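Local coordinates for DnaJ homolog subfamily C member 3 (Mus musculus, PDB 3IEG), which acts in the unfolded protein response as a co-chaperone that stimulates the Hsc70 ATPase, binds misfolded proteins and restrains the kinase GCN2, at residues A[204-208]-A[234-238]. Coordinates in Å, arbitrary orientation, origin at the centre of the assembly. Numbering follows the deposited sequence.
Sequences HELSL and LNKLI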
ATOM      1  N   HIS A 204       4.271  14.009  -1.523  1.00 35.53           N
ATOM      2  CA  HIS A 204       4.351  14.645  -0.217  1.00 35.17           C
ATOM      3  C   HIS A 204       3.056  14.590   0.575  1.00 35.27           C
ATOM      4  O   HIS A 204       3.085  14.424   1.798  1.00 35.58           O
ATOM      5  CB  HIS A 204       4.868  16.083  -0.327  1.00 34.74           C
ATOM      6  CG  HIS A 204       4.167  16.908  -1.360  1.00 34.55           C
ATOM      7  ND1 HIS A 204       3.041  17.655  -1.078  1.00 33.61           N
ATOM      8  CD2 HIS A 204       4.443  17.121  -2.669  1.00 33.71           C
ATOM      9  CE1 HIS A 204       2.647  18.280  -2.175  1.00 33.60           C
ATOM     10  NE2 HIS A 204       3.488  17.983  -3.150  1.00 33.86           N
ATOM     11  N   GLU A 205       1.922  14.685  -0.106  1.00 35.08           N
ATOM     12  CA  GLU A 205       0.655  14.716   0.602  1.00 35.72           C
ATOM     13  C   GLU A 205       0.277  13.383   1.256  1.00 35.30           C
ATOM     14  O   GLU A 205      -0.080  13.342   2.436  1.00 34.99           O
ATOM     15  CB  GLU A 205      -0.459  15.203  -0.307  1.00 36.18           C
ATOM     16  CG  GLU A 205      -1.637  15.743   0.468  1.00 39.87           C
ATOM     17  CD  GLU A 205      -2.774  16.166  -0.421  1.00 45.38           C
ATOM     18  OE1 GLU A 205      -3.503  17.106  -0.022  1.00 48.09           O
ATOM     19  OE2 GLU A 205      -2.940  15.563  -1.513  1.00 47.22           O
ATOM     20  N   LEU A 206       0.354  12.301   0.486  1.00 35.37           N
ATOM     21  CA  LEU A 206       0.080  10.959   1.011  1.00 35.19           C
ATOM     22  C   LEU A 206       1.102  10.583   2.068  1.00 34.75           C
ATOM     23  O   LEU A 206       0.735  10.004   3.087  1.00 34.74           O
ATOM     24  CB  LEU A 206       0.061   9.912  -0.107  1.00 35.42           C
ATOM     25  CG  LEU A 206      -1.091  10.011  -1.124  1.00 36.03           C
ATOM     26  CD1 LEU A 206      -0.743   9.266  -2.427  1.00 35.40           C
ATOM     27  CD2 LEU A 206      -2.441   9.540  -0.532  1.00 35.48           C
ATOM     28  N   SER A 207       2.367  10.941   1.832  1.00 34.09           N
ATOM     29  CA  SER A 207       3.427  10.799   2.833  1.00 33.55           C
ATOM     30  C   SER A 207       3.010  11.416   4.175  1.00 33.84           C
ATOM     31  O   SER A 207       3.145  10.782   5.223  1.00 33.53           O
ATOM     32  CB  SER A 207       4.734  11.422   2.330  1.00 33.43           C
ATOM     33  OG  SER A 207       5.805  11.267   3.253  1.00 31.04           O
ATOM     34  N   LEU A 208       2.476  12.636   4.125  1.00 34.16           N
ATOM     35  CA  LEU A 208       2.060  13.361   5.324  1.00 34.75           C
ATOM     36  C   LEU A 208       0.945  12.635   6.064  1.00 35.19           C
ATOM     37  O   LEU A 208       1.046  12.415   7.271  1.00 35.03           O
ATOM     38  CB  LEU A 208       1.590  14.777   4.964  1.00 34.89           C
ATOM     39  CG  LEU A 208       1.748  16.002   5.882  1.00 34.84           C
ATOM     40  CD1 LEU A 208       0.681  17.059   5.532  1.00 34.21           C
ATOM     41  CD2 LEU A 208       1.722  15.689   7.372  1.00 34.06           C
ATOM     42  N   LEU A 234       7.762  20.729   4.315  1.00 38.91           N
ATOM     43  CA  LEU A 234       7.905  20.599   2.883  1.00 38.36           C
ATOM     44  C   LEU A 234       6.552  20.692   2.201  1.00 38.37           C
ATOM     45  O   LEU A 234       6.436  21.248   1.114  1.00 38.93           O
ATOM     46  CB  LEU A 234       8.579  19.277   2.549  1.00 38.12           C
ATOM     47  CG  LEU A 234       9.238  19.046   1.183  1.00 38.32           C
ATOM     48  CD1 LEU A 234       8.298  18.312   0.263  1.00 39.31           C
ATOM     49  CD2 LEU A 234       9.810  20.316   0.522  1.00 37.12           C
ATOM     50  N   ASN A 235       5.526  20.169   2.855  1.00 37.84           N
ATOM     51  CA  ASN A 235       4.188  20.185   2.306  1.00 37.38           C
ATOM     52  C   ASN A 235       3.509  21.552   2.382  1.00 37.60           C
ATOM     53  O   ASN A 235       2.768  21.913   1.468  1.00 37.52           O
ATOM     54  CB  ASN A 235       3.318  19.133   2.987  1.00 36.94           C
ATOM     55  CG  ASN A 235       1.919  19.092   2.425  1.00 36.22           C
ATOM     56  OD1 ASN A 235       0.993  19.644   3.009  1.00 34.58           O
ATOM     57  ND2 ASN A 235       1.761  18.450   1.274  1.00 34.93           N
ATOM     58  N   LYS A 236       3.728  22.294   3.473  1.00 37.60           N
ATOM     59  CA  LYS A 236       3.154  23.639   3.612  1.00 37.72           C
ATOM     60  C   LYS A 236       3.741  24.552   2.557  1.00 36.80           C
ATOM     61  O   LYS A 236       3.016  25.304   1.907  1.00 37.15           O
ATOM     62  CB  LYS A 236       3.397  24.243   4.998  1.00 37.55           C
ATOM     63  CG  LYS A 236       2.333  23.900   6.039  1.00 38.98           C
ATOM     64  CD  LYS A 236       2.484  24.764   7.327  1.00 39.89           C
ATOM     65  CE  LYS A 236       1.984  24.031   8.597  1.00 41.53           C
ATOM     66  NZ  LYS A 236       0.555  23.551   8.492  1.00 42.50           N
ATOM     67  N   LEU A 237       5.053  24.462   2.384  1.00 35.78           N
ATOM     68  CA  LEU A 237       5.764  25.236   1.380  1.00 35.16           C
ATOM     69  C   LEU A 237       5.199  25.044  -0.023  1.00 34.36           C
ATOM     70  O   LEU A 237       4.947  26.024  -0.711  1.00 34.87           O
ATOM     71  CB  LEU A 237       7.257  24.906   1.415  1.00 35.31           C
ATOM     72  CG  LEU A 237       8.232  25.663   2.332  1.00 36.29           C
ATOM     73  CD1 LEU A 237       7.601  26.441   3.506  1.00 36.98           C
ATOM     74  CD2 LEU A 237       9.302  24.695   2.825  1.00 37.04           C
ATOM     75  N   ILE A 238       4.977  23.798  -0.435  1.00 33.52           N
ATOM     76  CA  ILE A 238       4.407  23.507  -1.747  1.00 32.75           C
ATOM     77  C   ILE A 238       2.962  23.998  -1.841  1.00 32.77           C
ATOM     78  O   ILE A 238       2.526  24.491  -2.884  1.00 32.81           O
ATOM     79  CB  ILE A 238       4.496  22.011  -2.078  1.00 32.72           C
ATOM     80  CG1 ILE A 238       5.964  21.590  -2.157  1.00 32.46           C
ATOM     81  CG2 ILE A 238       3.770  21.678  -3.390  1.00 31.44           C
ATOM     82  CD1 ILE A 238       6.175  20.082  -2.161  1.00 32.06           C
TER
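Tetratricopeptide repeats stack helical hairpins into a superhelix, and a long helix can carry one group of repeats into the next. The TPR fragment described here offers an example: residues 204-208 open the second helix of TPR 6, while residues 234-238 belong to helix 222-246, which begins directly after TPR 6 and whose later part, from Leu-234, lies in TPR 7. The two segments run roughly antiparallel, at 140° between their directions, with axes 10.2 Å apart, and meet through a few side chains that bury a small area of 259 Å². His-204 and Asn-235 form the centre of the contact. His-204 occupies the first turn of its helix in the p rotamer (chi1 49°), which, with CB already aimed at the other helix, carries the imidazole over to Asn-235 and Ile-238. Asn-235 answers in the t rotamer (chi1 -179°), stretching its amide back toward the ring; its ND2 donates a hydrogen bond to His-204 ND1 at 2.8 Å, though the N-H...N angle of 134° is well short of linear. Since ND1 is the acceptor, it carries no proton in this arrangement. One turn beyond His-204, Leu-208 brings its CD1 to 3.6 Å from Asn-235 OD1, against the same amide. Leu-234 flanks the polar pair with methyl CD1, 4.1 Å from His-204 CB, and joins His-204 in touching Tyr-270 of helix 268-284. Ile-238, which also meets Tyr-257 of helix 250-263, supplies the apolar counterpart: while the asparagine approaches the imidazole edge, Ile-238 CD1 sits over one face in a CH-pi contact, 3.6 Å from the His-204 ring centroid and 18° off its normal.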